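Local coordinates for protein putative citrate lyase, alfa subunit (Streptococcus mutans, PDB 2HJ0) that is a putative citrate lyase alpha subunit of the CitF family, with Rossmann-like alpha/beta architecture, at residues I369-S373 with H400-A404; G435-V440 with N450-L456. The contacts are given in a common frame with arbitrary orientation. Residue numbers count along the deposited sequence, not the author numbering.

Interaction 1: I369-S373 with H400-A404; sequences ICVLS and HCDTA
Residues 369-372 form an extended beta strand, and the N-terminal turn of a helix, 400-404, packs along one face of it. The two axes approach to 9.2 Å, with N-to-C directions 150° apart, so the helix runs roughly antiparallel to the strand. The CA register follows from this: Cys-370 sits opposite Ala-404 and Leu-372 opposite His-400, each pair 7.0 Å apart. Ile-369 has its CA-CB bond away from the helix. Cys-370 turns toward it, and its p rotamer places SG 3.5 Å from Thr-403 OG1 and 4.1 Å from Ala-404 CA. Val-371 again points away, the alternation expected of a strand. Leu-372, in the mt rotamer, fills the centre: CD1 lies 3.8 Å from Ala-404 CB and 4.0 Å from the centroid of the His-400 ring, only 9° off the ring normal, a CH-pi contact over the face. Its CD2 reaches 4.0 Å from Thr-403 OG1. At Ser-373 the backbone takes over, for O accepts a 2.9 Å hydrogen bond from His-400 NE2 (N-H...O angle 155°) near the plane of the ring. The t chi1 of His-400 swings the imidazole to the strand end, while its ND1 is hydrogen-bonded to Thr-433 OG1. Strand 369-372, helix 400-406 and parallel strand 409-413 make a beta-alpha-beta crossover with a long first connection, in keeping with the family's Rossmann clan. Strand 369-372 is interior to a mixed sheet, between parallel strands 275-277 and 409-413, and Thr-403 also touches Tyr-354 of helix 351-355.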
ATOM      1  N   ILE A 369      -6.686 -20.665 -15.623  1.00 13.54           N
ATOM      2  CA  ILE A 369      -7.812 -20.664 -16.544  1.00 13.12           C
ATOM      3  C   ILE A 369      -8.878 -19.636 -16.163  1.00 11.88           C
ATOM      4  O   ILE A 369      -9.080 -19.333 -14.992  1.00 12.79           O
ATOM      5  CB  ILE A 369      -8.420 -22.100 -16.645  1.00 13.87           C
ATOM      6  CG1 ILE A 369      -9.316 -22.197 -17.864  1.00 15.64           C
ATOM      7  CG2 ILE A 369      -9.222 -22.441 -15.387  1.00 12.80           C
ATOM      8  CD1 ILE A 369     -10.718 -21.657 -17.627  1.00 21.78           C
ATOM      9  N   CYS A 370      -9.528 -19.072 -17.170  1.00 10.27           N
ATOM     10  CA  CYS A 370     -10.581 -18.111 -16.940  1.00  9.18           C
ATOM     11  C   CYS A 370     -11.765 -18.451 -17.851  1.00  8.17           C
ATOM     12  O   CYS A 370     -11.590 -18.948 -18.972  1.00  5.24           O
ATOM     13  CB  CYS A 370     -10.089 -16.677 -17.201  1.00 10.43           C
ATOM     14  SG  CYS A 370      -9.675 -16.293 -18.955  1.00 13.75           S
ATOM     15  N   VAL A 371     -12.969 -18.188 -17.346  1.00  8.32           N
ATOM     16  CA  VAL A 371     -14.206 -18.446 -18.067  1.00  8.20           C
ATOM     17  C   VAL A 371     -14.868 -17.094 -18.325  1.00  8.69           C
ATOM     18  O   VAL A 371     -15.321 -16.434 -17.399  1.00  8.78           O
ATOM     19  CB  VAL A 371     -15.131 -19.350 -17.223  1.00  9.25           C
ATOM     20  CG1 VAL A 371     -16.374 -19.725 -18.021  1.00  9.63           C
ATOM     21  CG2 VAL A 371     -14.375 -20.610 -16.787  1.00  7.14           C
ATOM     22  N   LEU A 372     -14.918 -16.689 -19.589  1.00  8.88           N
ATOM     23  CA  LEU A 372     -15.494 -15.407 -19.976  1.00 10.34           C
ATOM     24  C   LEU A 372     -16.734 -15.544 -20.851  1.00 12.11           C
ATOM     25  O   LEU A 372     -16.965 -16.596 -21.448  1.00 12.62           O
ATOM     26  CB  LEU A 372     -14.451 -14.609 -20.745  1.00  9.36           C
ATOM     27  CG  LEU A 372     -13.138 -14.482 -19.989  1.00  8.34           C
ATOM     28  CD1 LEU A 372     -12.049 -13.942 -20.894  1.00  5.14           C
ATOM     29  CD2 LEU A 372     -13.364 -13.587 -18.792  1.00  8.15           C
ATOM     30  N   SER A 373     -17.520 -14.474 -20.948  1.00 12.89           N
ATOM     31  CA  SER A 373     -18.714 -14.510 -21.787  1.00 15.04           C
ATOM     32  C   SER A 373     -18.495 -13.578 -22.963  1.00 14.40           C
ATOM     33  O   SER A 373     -17.418 -13.004 -23.092  1.00 14.79           O
ATOM     34  CB  SER A 373     -19.952 -14.088 -20.996  1.00 15.48           C
ATOM     35  OG  SER A 373     -19.690 -12.877 -20.320  1.00 18.76           O
ATOM     36  N   HIS A 400     -11.818  -8.443 -19.295  1.00  8.76           N
ATOM     37  CA  HIS A 400     -11.916  -9.421 -20.362  1.00  8.59           C
ATOM     38  C   HIS A 400     -10.616  -9.613 -21.159  1.00 10.21           C
ATOM     39  O   HIS A 400      -9.982 -10.664 -21.072  1.00 11.07           O
ATOM     40  CB  HIS A 400     -13.060  -9.033 -21.286  1.00  5.28           C
ATOM     41  CG  HIS A 400     -13.614 -10.175 -22.071  1.00  3.81           C
ATOM     42  ND1 HIS A 400     -12.949 -10.740 -23.138  1.00  3.08           N
ATOM     43  CD2 HIS A 400     -14.793 -10.833 -21.970  1.00  3.20           C
ATOM     44  CE1 HIS A 400     -13.702 -11.690 -23.669  1.00  2.26           C
ATOM     45  NE2 HIS A 400     -14.826 -11.766 -22.979  1.00  1.23           N
ATOM     46  N   CYS A 401     -10.201  -8.616 -21.932  1.00 11.16           N
ATOM     47  CA  CYS A 401      -8.971  -8.781 -22.693  1.00 11.54           C
ATOM     48  C   CYS A 401      -7.770  -8.950 -21.758  1.00 12.04           C
ATOM     49  O   CYS A 401      -6.739  -9.466 -22.171  1.00 12.89           O
ATOM     50  CB  CYS A 401      -8.737  -7.593 -23.634  1.00 10.91           C
ATOM     51  SG  CYS A 401      -8.105  -6.088 -22.862  1.00 12.72           S
ATOM     52  N   ASP A 402      -7.907  -8.519 -20.504  1.00 11.91           N
ATOM     53  CA  ASP A 402      -6.828  -8.632 -19.522  1.00 11.33           C
ATOM     54  C   ASP A 402      -6.517 -10.070 -19.148  1.00 11.13           C
ATOM     55  O   ASP A 402      -5.423 -10.565 -19.383  1.00 10.27           O
ATOM     56  CB  ASP A 402      -7.177  -7.909 -18.218  1.00 13.01           C
ATOM     57  CG  ASP A 402      -7.042  -6.416 -18.316  1.00 15.20           C
ATOM     58  OD1 ASP A 402      -6.053  -5.934 -18.930  1.00 16.61           O
ATOM     59  OD2 ASP A 402      -7.915  -5.719 -17.749  1.00 15.54           O
ATOM     60  N   THR A 403      -7.482 -10.735 -18.531  1.00 11.74           N
ATOM     61  CA  THR A 403      -7.254 -12.100 -18.107  1.00 12.97           C
ATOM     62  C   THR A 403      -7.162 -13.017 -19.321  1.00 11.97           C
ATOM     63  O   THR A 403      -6.370 -13.959 -19.349  1.00 11.48           O
ATOM     64  CB  THR A 403      -8.369 -12.583 -17.186  1.00 12.32           C
ATOM     65  OG1 THR A 403      -9.519 -12.887 -17.972  1.00 17.15           O
ATOM     66  CG2 THR A 403      -8.723 -11.510 -16.205  1.00 10.68           C
ATOM     67  N   ALA A 404      -7.970 -12.741 -20.334  1.00 11.17           N
ATOM     68  CA  ALA A 404      -7.940 -13.578 -21.523  1.00 10.83           C
ATOM     69  C   ALA A 404      -6.505 -13.738 -21.980  1.00 10.97           C
ATOM     70  O   ALA A 404      -6.111 -14.785 -22.485  1.00 12.81           O
ATOM     71  CB  ALA A 404      -8.763 -12.964 -22.636  1.00  9.08           C
TER

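Interaction 2: G435-V440 with N450-L456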
ATOM      1  N   GLY A 435      -8.601 -12.456 -30.885  1.00  8.72           N
ATOM      2  CA  GLY A 435      -8.717 -13.899 -30.940  1.00  9.41           C
ATOM      3  C   GLY A 435      -7.475 -14.601 -30.452  1.00 10.19           C
ATOM      4  O   GLY A 435      -7.528 -15.694 -29.873  1.00 10.79           O
ATOM      5  N   THR A 436      -6.339 -13.971 -30.690  1.00  9.49           N
ATOM      6  CA  THR A 436      -5.076 -14.538 -30.247  1.00 10.11           C
ATOM      7  C   THR A 436      -5.023 -14.771 -28.730  1.00 10.19           C
ATOM      8  O   THR A 436      -4.089 -15.397 -28.244  1.00  8.60           O
ATOM      9  CB  THR A 436      -3.939 -13.631 -30.628  1.00  8.31           C
ATOM     10  OG1 THR A 436      -4.267 -12.298 -30.239  1.00 10.30           O
ATOM     11  CG2 THR A 436      -3.708 -13.683 -32.116  1.00  7.74           C
ATOM     12  N   SER A 437      -6.022 -14.263 -28.003  1.00 10.36           N
ATOM     13  CA  SER A 437      -6.107 -14.421 -26.550  1.00 12.78           C
ATOM     14  C   SER A 437      -7.189 -15.427 -26.171  1.00 14.41           C
ATOM     15  O   SER A 437      -7.302 -15.835 -25.015  1.00 14.89           O
ATOM     16  CB  SER A 437      -6.428 -13.083 -25.862  1.00 11.67           C
ATOM     17  OG  SER A 437      -5.292 -12.259 -25.730  1.00 11.59           O
ATOM     18  N   VAL A 438      -8.006 -15.805 -27.146  1.00 15.02           N
ATOM     19  CA  VAL A 438      -9.079 -16.748 -26.903  1.00 13.99           C
ATOM     20  C   VAL A 438      -8.596 -18.127 -27.323  1.00 14.52           C
ATOM     21  O   VAL A 438      -8.235 -18.346 -28.477  1.00 14.88           O
ATOM     22  CB  VAL A 438     -10.332 -16.354 -27.688  1.00 13.97           C
ATOM     23  CG1 VAL A 438     -11.457 -17.318 -27.384  1.00 13.09           C
ATOM     24  CG2 VAL A 438     -10.727 -14.922 -27.322  1.00 14.00           C
ATOM     25  N   ASP A 439      -8.578 -19.049 -26.368  1.00 14.74           N
ATOM     26  CA  ASP A 439      -8.110 -20.402 -26.616  1.00 14.61           C
ATOM     27  C   ASP A 439      -9.206 -21.385 -26.977  1.00 13.85           C
ATOM     28  O   ASP A 439      -9.091 -22.125 -27.956  1.00 14.94           O
ATOM     29  CB  ASP A 439      -7.355 -20.914 -25.398  1.00 14.82           C
ATOM     30  CG  ASP A 439      -6.126 -20.085 -25.093  1.00 16.31           C
ATOM     31  OD1 ASP A 439      -5.269 -19.971 -25.990  1.00 16.06           O
ATOM     32  OD2 ASP A 439      -6.015 -19.544 -23.962  1.00 17.90           O
ATOM     33  N   VAL A 440     -10.266 -21.402 -26.183  1.00 12.61           N
ATOM     34  CA  VAL A 440     -11.361 -22.323 -26.424  1.00 11.29           C
ATOM     35  C   VAL A 440     -12.698 -21.640 -26.288  1.00 10.83           C
ATOM     36  O   VAL A 440     -12.935 -20.889 -25.344  1.00 11.28           O
ATOM     37  CB  VAL A 440     -11.339 -23.495 -25.421  1.00 12.05           C
ATOM     38  CG1 VAL A 440     -12.442 -24.491 -25.780  1.00 11.01           C
ATOM     39  CG2 VAL A 440      -9.969 -24.155 -25.409  1.00  8.87           C
ATOM     40  N   ASN A 450      -9.165 -22.879 -30.665  1.00 14.98           N
ATOM     41  CA  ASN A 450      -8.411 -21.990 -31.532  1.00 15.68           C
ATOM     42  C   ASN A 450      -7.221 -22.737 -32.100  1.00 16.05           C
ATOM     43  O   ASN A 450      -6.366 -23.197 -31.355  1.00 15.99           O
ATOM     44  CB  ASN A 450      -7.901 -20.776 -30.757  1.00 16.83           C
ATOM     45  CG  ASN A 450      -7.411 -19.664 -31.679  1.00 17.07           C
ATOM     46  OD1 ASN A 450      -6.737 -19.922 -32.674  1.00 17.38           O
ATOM     47  ND2 ASN A 450      -7.747 -18.425 -31.348  1.00 16.49           N
ATOM     48  N   PRO A 451      -7.136 -22.850 -33.433  1.00 17.24           N
ATOM     49  CA  PRO A 451      -6.021 -23.556 -34.077  1.00 17.52           C
ATOM     50  C   PRO A 451      -4.673 -22.970 -33.677  1.00 18.10           C
ATOM     51  O   PRO A 451      -3.616 -23.556 -33.925  1.00 16.32           O
ATOM     52  CB  PRO A 451      -6.315 -23.373 -35.562  1.00 16.96           C
ATOM     53  CG  PRO A 451      -7.006 -22.052 -35.601  1.00 18.01           C
ATOM     54  CD  PRO A 451      -7.971 -22.175 -34.441  1.00 17.45           C
ATOM     55  N   ASN A 452      -4.727 -21.802 -33.054  1.00 19.22           N
ATOM     56  CA  ASN A 452      -3.531 -21.125 -32.609  1.00 19.70           C
ATOM     57  C   ASN A 452      -2.978 -21.876 -31.406  1.00 18.98           C
ATOM     58  O   ASN A 452      -1.874 -21.604 -30.941  1.00 18.75           O
ATOM     59  CB  ASN A 452      -3.879 -19.695 -32.231  1.00 23.11           C
ATOM     60  CG  ASN A 452      -2.673 -18.808 -32.195  1.00 26.69           C
ATOM     61  OD1 ASN A 452      -1.974 -18.653 -33.206  1.00 28.60           O
ATOM     62  ND2 ASN A 452      -2.408 -18.213 -31.030  1.00 28.20           N
ATOM     63  N   ARG A 453      -3.763 -22.820 -30.899  1.00 18.43           N
ATOM     64  CA  ARG A 453      -3.350 -23.625 -29.754  1.00 18.11           C
ATOM     65  C   ARG A 453      -3.285 -25.098 -30.156  1.00 17.96           C
ATOM     66  O   ARG A 453      -4.090 -25.916 -29.705  1.00 17.54           O
ATOM     67  CB  ARG A 453      -4.334 -23.467 -28.584  1.00 18.06           C
ATOM     68  CG  ARG A 453      -4.327 -22.120 -27.899  1.00 17.02           C
ATOM     69  CD  ARG A 453      -2.977 -21.811 -27.301  1.00 15.46           C
ATOM     70  NE  ARG A 453      -2.578 -22.752 -26.259  1.00 14.89           N
ATOM     71  CZ  ARG A 453      -2.890 -22.635 -24.974  1.00 14.25           C
ATOM     72  NH1 ARG A 453      -3.617 -21.601 -24.558  1.00 11.52           N
ATOM     73  NH2 ARG A 453      -2.459 -23.554 -24.106  1.00 11.84           N
ATOM     74  N   PRO A 454      -2.318 -25.458 -31.011  1.00 18.26           N
ATOM     75  CA  PRO A 454      -2.199 -26.854 -31.439  1.00 18.05           C
ATOM     76  C   PRO A 454      -1.961 -27.812 -30.271  1.00 18.52           C
ATOM     77  O   PRO A 454      -2.306 -28.993 -30.344  1.00 19.52           O
ATOM     78  CB  PRO A 454      -1.028 -26.812 -32.414  1.00 16.52           C
ATOM     79  CG  PRO A 454      -0.186 -25.726 -31.862  1.00 16.91           C
ATOM     80  CD  PRO A 454      -1.196 -24.659 -31.530  1.00 17.48           C
ATOM     81  N   ASP A 455      -1.376 -27.314 -29.188  1.00 18.10           N
ATOM     82  CA  ASP A 455      -1.129 -28.185 -28.048  1.00 17.57           C
ATOM     83  C   ASP A 455      -2.450 -28.581 -27.380  1.00 17.50           C
ATOM     84  O   ASP A 455      -2.539 -29.625 -26.727  1.00 16.91           O
ATOM     85  CB  ASP A 455      -0.242 -27.497 -27.021  1.00 17.11           C
ATOM     86  CG  ASP A 455      -0.920 -26.316 -26.385  1.00 18.72           C
ATOM     87  OD1 ASP A 455      -0.755 -26.119 -25.166  1.00 20.15           O
ATOM     88  OD2 ASP A 455      -1.622 -25.577 -27.104  1.00 20.64           O
ATOM     89  N   LEU A 456      -3.475 -27.751 -27.543  1.00 16.21           N
ATOM     90  CA  LEU A 456      -4.768 -28.034 -26.931  1.00 16.15           C
ATOM     91  C   LEU A 456      -5.609 -28.958 -27.805  1.00 16.27           C
ATOM     92  O   LEU A 456      -6.349 -29.814 -27.302  1.00 15.18           O
ATOM     93  CB  LEU A 456      -5.511 -26.722 -26.634  1.00 14.88           C
ATOM     94  CG  LEU A 456      -5.404 -26.204 -25.195  1.00 13.74           C
ATOM     95  CD1 LEU A 456      -3.995 -26.335 -24.686  1.00 13.69           C
ATOM     96  CD2 LEU A 456      -5.867 -24.761 -25.134  1.00 13.18           C
TER
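One side-chain amide, that of Asn-450, works in two directions at once. Its ND2 donates to Val-438 O (2.9 Å, N-H...O angle 142°), across to the other segment, while its OD1 accepts from Asn-452 N (2.8 Å) within its own, consistent with an Asx turn, although the position of that N is less certain in the model. The backbone N of Asn-450 adds a straighter bond to Asp-439 O (2.8 Å, 167°). This last bond fits the 5.2 Å separation of the Asp-439 and Asn-450 CA atoms. The Asx turn overlaps a type I beta turn from Asn-450 to Arg-453, closed by Arg-453 N to Asn-450 O at 2.7 Å, and Arg-453 then stands at the N-cap position of helix 454-459. The two segments flank a beta hairpin: strand 440-442 pairs antiparallel with strand 447-449, so the contact joins the chain entering the hairpin to the turn that leads out of it into the helix. Beside the backbone bonds lies a salt-bridge network. Asp-439 OD1 meets Arg-453 NH1 at 2.7 Å, near the guanidinium plane, and Arg-453 NE and NH2 reach Asp-455 OD2 and OD1 at 3.1 and 3.3 Å. Asp-439 OD2 accepts from Ser-410 N and Arg-453 NH1 donates also to Lys-408 O, which ties the network to strand 409-413 and the residue before it. Apolar contact adds to this: Leu-456 CD2 lies 4.1 Å from Asp-439 CB and 4.2 Å from Val-440 CG2, and Leu-456 also touches Met-409 and Ile-449.

Both interactions pack around the same mixed sheet and share strand 409-413 as neighbour. Both are buried, but interaction 1 lies nearer the chain centre (about 11 Å between centres, against 23 Å), with Ser-373 exposed at its edge; interaction 2 has Thr-436 and Asn-452 exposed. The inner one is helix on strand, largely apolar with a hydrogen bond from His-400 to the backbone at its end; the outer one, 329 Å² against 240 Å², joins a loop to a turn and helix start and relies on backbone bonds, an Asn amide and charges. They touch where Ala-404 O meets Ser-437 CB at 3.8 Å. Ser-410 has ties to both, hydrogen-bonding to Ala-404 O and to Asp-439.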